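Local coordinates for phosphoethanolamine N-methyltransferase 1 (Haemonchus contortus, PDB 4KRG), which probably catalyses S-adenosylmethionine-dependent methylation of phosphoethanolamine, a step of phosphocholine biosynthesis in a parasitic nematode, at residues Leu143-Ile156 and Ile199-Phe211. Numbering follows the deposited sequence.
Sequences LLNAMRWLRADGYI and IRYRDSDGKMWKF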
loop_
_atom_site.group_PDB
_atom_site.type_symbol
_atom_site.label_atom_id
_atom_site.label_comp_id
_atom_site.label_asym_id
_atom_site.label_seq_id
_atom_site.Cartn_x
_atom_site.Cartn_y
_atom_site.Cartn_z
ATOM N N LEU A 143 2.577 14.720 -9.537
ATOM C CA LEU A 143 3.572 13.648 -9.506
ATOM C C LEU A 143 4.677 13.829 -10.537
ATOM O O LEU A 143 5.816 13.432 -10.306
ATOM C CB LEU A 143 2.909 12.281 -9.665
ATOM C CG LEU A 143 2.045 11.859 -8.475
ATOM C CD1 LEU A 143 1.227 10.628 -8.821
ATOM C CD2 LEU A 143 2.898 11.609 -7.240
ATOM N N LEU A 144 4.343 14.427 -11.675
ATOM C CA LEU A 144 5.359 14.772 -12.664
ATOM C C LEU A 144 6.239 15.925 -12.170
ATOM O O LEU A 144 7.415 16.006 -12.510
ATOM C CB LEU A 144 4.722 15.104 -14.017
ATOM C CG LEU A 144 4.099 13.918 -14.773
ATOM C CD1 LEU A 144 3.279 14.384 -15.961
ATOM C CD2 LEU A 144 5.173 12.951 -15.235
ATOM N N ASN A 145 5.667 16.807 -11.358
ATOM C CA ASN A 145 6.435 17.886 -10.740
ATOM C C ASN A 145 7.392 17.365 -9.674
ATOM O O ASN A 145 8.552 17.766 -9.621
ATOM C CB ASN A 145 5.498 18.930 -10.138
ATOM C CG ASN A 145 5.288 20.117 -11.051
ATOM O OD1 ASN A 145 6.212 20.558 -11.735
ATOM N ND2 ASN A 145 4.068 20.638 -11.074
ATOM N N ALA A 146 6.899 16.468 -8.826
ATOM C CA ALA A 146 7.736 15.831 -7.820
ATOM C C ALA A 146 8.896 15.141 -8.510
ATOM O O ALA A 146 10.028 15.172 -8.045
ATOM C CB ALA A 146 6.928 14.832 -7.020
HETATM N N MSE A 147 8.602 14.517 -9.639
HETATM C CA MSE A 147 9.618 13.818 -10.401
HETATM C C MSE A 147 10.698 14.778 -10.894
HETATM O O MSE A 147 11.889 14.476 -10.850
HETATM C CB MSE A 147 8.964 13.110 -11.576
HETATM C CG MSE A 147 9.927 12.314 -12.406
HETATM SE SE MSE A 147 10.589 10.684 -11.574
HETATM C CE MSE A 147 9.357 9.429 -12.380
ATOM N N ARG A 148 10.272 15.942 -11.363
ATOM C CA ARG A 148 11.193 16.978 -11.817
ATOM C C ARG A 148 12.086 17.487 -10.684
ATOM O O ARG A 148 13.281 17.701 -10.876
ATOM C CB ARG A 148 10.394 18.141 -12.409
ATOM C CG ARG A 148 11.226 19.318 -12.875
ATOM C CD ARG A 148 10.340 20.474 -13.286
ATOM N NE ARG A 148 11.111 21.580 -13.853
ATOM C CZ ARG A 148 11.483 21.655 -15.128
ATOM N NH1 ARG A 148 11.161 20.686 -15.973
ATOM N NH2 ARG A 148 12.178 22.699 -15.559
ATOM N N TRP A 149 11.493 17.670 -9.508
ATOM C CA TRP A 149 12.174 18.256 -8.355
ATOM C C TRP A 149 13.117 17.300 -7.652
ATOM O O TRP A 149 14.085 17.720 -7.029
ATOM C CB TRP A 149 11.141 18.719 -7.341
ATOM C CG TRP A 149 10.177 19.708 -7.884
ATOM C CD1 TRP A 149 10.366 20.547 -8.943
ATOM C CD2 TRP A 149 8.862 19.969 -7.389
ATOM N NE1 TRP A 149 9.243 21.320 -9.137
ATOM C CE2 TRP A 149 8.305 20.982 -8.198
ATOM C CE3 TRP A 149 8.097 19.445 -6.343
ATOM C CZ2 TRP A 149 7.021 21.481 -7.989
ATOM C CZ3 TRP A 149 6.825 19.940 -6.136
ATOM C CH2 TRP A 149 6.299 20.947 -6.957
ATOM N N LEU A 150 12.818 16.010 -7.727
ATOM C CA LEU A 150 13.612 15.015 -7.023
ATOM C C LEU A 150 14.974 14.790 -7.675
ATOM O O LEU A 150 15.094 14.764 -8.904
ATOM C CB LEU A 150 12.853 13.689 -6.939
ATOM C CG LEU A 150 11.838 13.577 -5.805
ATOM C CD1 LEU A 150 11.019 12.304 -5.956
ATOM C CD2 LEU A 150 12.567 13.573 -4.479
ATOM N N ARG A 151 16.003 14.639 -6.848
ATOM C CA ARG A 151 17.288 14.132 -7.319
ATOM C C ARG A 151 17.181 12.627 -7.579
ATOM O O ARG A 151 16.289 11.971 -7.049
ATOM C CB ARG A 151 18.384 14.427 -6.294
ATOM C CG ARG A 151 18.885 15.850 -6.352
ATOM C CD ARG A 151 19.790 16.201 -5.188
ATOM N NE ARG A 151 19.720 17.636 -4.942
ATOM C CZ ARG A 151 19.204 18.186 -3.850
ATOM N NH1 ARG A 151 18.748 17.423 -2.875
ATOM N NH2 ARG A 151 19.165 19.502 -3.725
ATOM N N ALA A 152 18.071 12.086 -8.410
ATOM C CA ALA A 152 18.134 10.641 -8.617
ATOM C C ALA A 152 18.345 9.971 -7.260
ATOM O O ALA A 152 19.010 10.545 -6.399
ATOM C CB ALA A 152 19.263 10.296 -9.548
ATOM N N ASP A 153 17.780 8.774 -7.081
ATOM C CA ASP A 153 17.717 8.068 -5.786
ATOM C C ASP A 153 16.744 8.697 -4.783
ATOM O O ASP A 153 16.515 8.143 -3.711
ATOM C CB ASP A 153 19.097 7.907 -5.125
ATOM C CG ASP A 153 20.098 7.213 -6.016
ATOM O OD1 ASP A 153 19.674 6.504 -6.949
ATOM O OD2 ASP A 153 21.315 7.380 -5.774
ATOM N N GLY A 154 16.180 9.850 -5.128
ATOM C CA GLY A 154 15.261 10.548 -4.246
ATOM C C GLY A 154 13.974 9.781 -4.004
ATOM O O GLY A 154 13.635 8.874 -4.751
ATOM N N TYR A 155 13.247 10.162 -2.962
ATOM C CA TYR A 155 12.019 9.475 -2.585
ATOM C C TYR A 155 10.837 10.425 -2.486
ATOM O O TYR A 155 11.003 11.628 -2.276
ATOM C CB TYR A 155 12.187 8.827 -1.222
ATOM C CG TYR A 155 13.090 7.620 -1.174
ATOM C CD1 TYR A 155 12.571 6.341 -1.298
ATOM C CD2 TYR A 155 14.454 7.758 -0.954
ATOM C CE1 TYR A 155 13.388 5.236 -1.224
ATOM C CE2 TYR A 155 15.277 6.658 -0.876
ATOM C CZ TYR A 155 14.739 5.402 -1.009
ATOM O OH TYR A 155 15.559 4.309 -0.931
ATOM N N ILE A 156 9.636 9.870 -2.636
ATOM C CA ILE A 156 8.409 10.585 -2.323
ATOM C C ILE A 156 7.559 9.705 -1.414
ATOM O O ILE A 156 7.438 8.498 -1.637
ATOM C CB ILE A 156 7.630 11.034 -3.600
ATOM C CG1 ILE A 156 6.269 11.624 -3.233
ATOM C CG2 ILE A 156 7.478 9.894 -4.599
ATOM C CD1 ILE A 156 5.547 12.244 -4.413
ATOM N N ILE A 199 4.192 5.981 -14.490
ATOM C CA ILE A 199 4.881 7.218 -14.857
ATOM C C ILE A 199 6.264 6.991 -15.475
ATOM O O ILE A 199 7.084 6.232 -14.953
ATOM C CB ILE A 199 4.986 8.185 -13.646
ATOM C CG1 ILE A 199 3.629 8.828 -13.365
ATOM C CG2 ILE A 199 6.019 9.280 -13.897
ATOM C CD1 ILE A 199 3.576 9.611 -12.068
ATOM N N ARG A 200 6.492 7.645 -16.610
ATOM C CA ARG A 200 7.800 7.710 -17.243
ATOM C C ARG A 200 8.052 9.171 -17.568
ATOM O O ARG A 200 7.324 9.762 -18.362
ATOM C CB ARG A 200 7.819 6.890 -18.530
ATOM C CG ARG A 200 7.586 5.407 -18.339
ATOM C CD ARG A 200 8.683 4.791 -17.507
ATOM N NE ARG A 200 8.496 3.356 -17.347
ATOM C CZ ARG A 200 7.710 2.803 -16.432
ATOM N NH1 ARG A 200 7.029 3.562 -15.586
ATOM N NH2 ARG A 200 7.607 1.485 -16.368
ATOM N N TYR A 201 9.078 9.749 -16.957
ATOM C CA TYR A 201 9.376 11.169 -17.125
ATOM C C TYR A 201 10.747 11.397 -17.751
ATOM O O TYR A 201 11.750 10.872 -17.262
ATOM C CB TYR A 201 9.317 11.863 -15.765
ATOM C CG TYR A 201 9.779 13.306 -15.755
ATOM C CD1 TYR A 201 8.908 14.333 -16.077
ATOM C CD2 TYR A 201 11.087 13.643 -15.401
ATOM C CE1 TYR A 201 9.326 15.652 -16.062
ATOM C CE2 TYR A 201 11.510 14.963 -15.383
ATOM C CZ TYR A 201 10.627 15.959 -15.715
ATOM O OH TYR A 201 11.040 17.269 -15.699
ATOM N N ARG A 202 10.787 12.183 -18.825
ATOM C CA ARG A 202 12.056 12.601 -19.408
ATOM C C ARG A 202 12.428 13.978 -18.882
ATOM O O ARG A 202 11.673 14.938 -19.049
ATOM C CB ARG A 202 11.985 12.645 -20.934
ATOM C CG ARG A 202 13.337 12.894 -21.591
ATOM C CD ARG A 202 13.278 12.866 -23.122
ATOM N NE ARG A 202 13.197 11.511 -23.671
ATOM C CZ ARG A 202 14.250 10.745 -23.956
ATOM N NH1 ARG A 202 15.478 11.193 -23.745
ATOM N NH2 ARG A 202 14.075 9.528 -24.454
ATOM N N ASP A 203 13.593 14.079 -18.250
ATOM C CA ASP A 203 14.010 15.353 -17.681
ATOM C C ASP A 203 14.609 16.296 -18.735
ATOM O O ASP A 203 14.639 15.969 -19.923
ATOM C CB ASP A 203 14.904 15.164 -16.434
ATOM C CG ASP A 203 16.287 14.596 -16.748
ATOM O OD1 ASP A 203 16.762 14.701 -17.895
ATOM O OD2 ASP A 203 16.926 14.063 -15.816
ATOM N N SER A 204 15.069 17.464 -18.304
ATOM C CA SER A 204 15.568 18.469 -19.236
ATOM C C SER A 204 16.863 18.043 -19.929
ATOM O O SER A 204 17.228 18.595 -20.966
ATOM C CB SER A 204 15.766 19.803 -18.521
ATOM O OG SER A 204 16.637 19.657 -17.418
ATOM N N ASP A 205 17.552 17.063 -19.359
ATOM C CA ASP A 205 18.762 16.533 -19.974
ATOM C C ASP A 205 18.423 15.379 -20.907
ATOM O O ASP A 205 19.303 14.802 -21.536
ATOM C CB ASP A 205 19.747 16.068 -18.902
ATOM C CG ASP A 205 20.150 17.179 -17.955
ATOM O OD1 ASP A 205 20.247 18.343 -18.405
ATOM O OD2 ASP A 205 20.372 16.882 -16.761
ATOM N N GLY A 206 17.142 15.042 -20.987
ATOM C CA GLY A 206 16.695 13.977 -21.863
ATOM C C GLY A 206 16.805 12.581 -21.270
ATOM O O GLY A 206 16.780 11.590 -21.998
ATOM N N LYS A 207 16.929 12.496 -19.950
ATOM C CA LYS A 207 17.017 11.199 -19.287
ATOM C C LYS A 207 15.647 10.734 -18.811
ATOM O O LYS A 207 14.839 11.547 -18.359
ATOM C CB LYS A 207 18.015 11.250 -18.131
ATOM C CG LYS A 207 19.464 11.270 -18.586
ATOM C CD LYS A 207 20.416 11.342 -17.409
ATOM C CE LYS A 207 21.860 11.157 -17.850
ATOM N NZ LYS A 207 22.793 11.227 -16.690
HETATM N N MSE A 208 15.395 9.432 -18.910
HETATM C CA MSE A 208 14.099 8.873 -18.540
HETATM C C MSE A 208 14.093 8.387 -17.096
HETATM O O MSE A 208 15.091 7.870 -16.599
HETATM C CB MSE A 208 13.724 7.713 -19.467
HETATM C CG MSE A 208 12.241 7.358 -19.460
HETATM SE SE MSE A 208 11.143 8.792 -20.197
HETATM C CE MSE A 208 12.219 9.099 -21.771
ATOM N N TRP A 209 12.957 8.548 -16.427
ATOM C CA TRP A 209 12.823 8.100 -15.052
ATOM C C TRP A 209 11.521 7.358 -14.825
ATOM O O TRP A 209 10.548 7.556 -15.546
ATOM C CB TRP A 209 12.926 9.287 -14.101
ATOM C CG TRP A 209 14.219 10.006 -14.259
ATOM C CD1 TRP A 209 14.467 11.082 -15.055
ATOM C CD2 TRP A 209 15.445 9.671 -13.621
ATOM N NE1 TRP A 209 15.785 11.450 -14.945
ATOM C CE2 TRP A 209 16.412 10.605 -14.067
ATOM C CE3 TRP A 209 15.838 8.694 -12.708
ATOM C CZ2 TRP A 209 17.732 10.572 -13.631
ATOM C CZ3 TRP A 209 17.143 8.661 -12.277
ATOM C CH2 TRP A 209 18.078 9.595 -12.738
ATOM N N LYS A 210 11.522 6.485 -13.827
ATOM C CA LYS A 210 10.305 5.836 -13.380
ATOM C C LYS A 210 10.309 5.788 -11.867
ATOM O O LYS A 210 11.324 6.066 -11.227
ATOM C CB LYS A 210 10.176 4.425 -13.956
ATOM C CG LYS A 210 11.249 3.450 -13.514
ATOM C CD LYS A 210 11.053 2.121 -14.230
ATOM C CE LYS A 210 12.221 1.186 -13.994
ATOM N NZ LYS A 210 12.017 -0.099 -14.708
ATOM N N PHE A 211 9.163 5.443 -11.304
ATOM C CA PHE A 211 9.018 5.305 -9.871
ATOM C C PHE A 211 9.117 3.837 -9.495
ATOM O O PHE A 211 8.514 2.987 -10.148
ATOM C CB PHE A 211 7.663 5.863 -9.452
ATOM C CG PHE A 211 7.655 7.357 -9.244
ATOM C CD1 PHE A 211 8.698 7.985 -8.581
ATOM C CD2 PHE A 211 6.604 8.126 -9.710
ATOM C CE1 PHE A 211 8.690 9.355 -8.381
ATOM C CE2 PHE A 211 6.587 9.493 -9.513
ATOM C CZ PHE A 211 7.629 10.110 -8.851
#
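Met147, a selenomethionine here, reaches from helix 143-149 onto the hairpin of strands 200-202 and 208-211. Its CG lies anti to the backbone N (chi1 -178°) and the chain then bends at the next two torsions, which lays the selenium beside CB of Trp209 and sets the terminal methyl on Phe211. That methyl, CE, sits 3.8 Å from the centroid of the Phe211 ring, almost exactly on the ring normal, a CH-pi contact for which the flat ring offers its face; the selenium, 3.9 Å from Phe211 CE1, adds an oblique Met-aromatic one. Methionine's length and flexibility suit this place among Tyr201, Trp209 and Phe211. Packing is tight behind it too: CG of Met147 is 3.4 Å from CB of Tyr201, and branched Ile199 meets two partners separately, CG2 under Met147 CE and CD1 3.7 Å from CB of Leu143. Forked Leu144 rests CD2 on both Ile199 CG2 and Tyr201 CD1.

Toward solvent the contact thins. The extended Arg148 chain passes across the Tyr201 hydroxyl, CB and CG both touching it; NH1 gives OH only a weak, bent hydrogen bond (3.4 Å, 134°), while NH2 pairs with Glu119. At the exposed corner, small Ala152 lets the indole come close, CB to Trp209 CH2 3.5 Å. Trp209 NE1 donates to Asp203 OD2 at 3.0 Å; Asp203 OD1 accepts from Asp205 N in an Asx turn within the type I turn Asp203-Gly206. This is helix-on-hairpin packing at the flank of a Rossmann-like methyltransferase domain, away from the S-adenosylhomocysteine site.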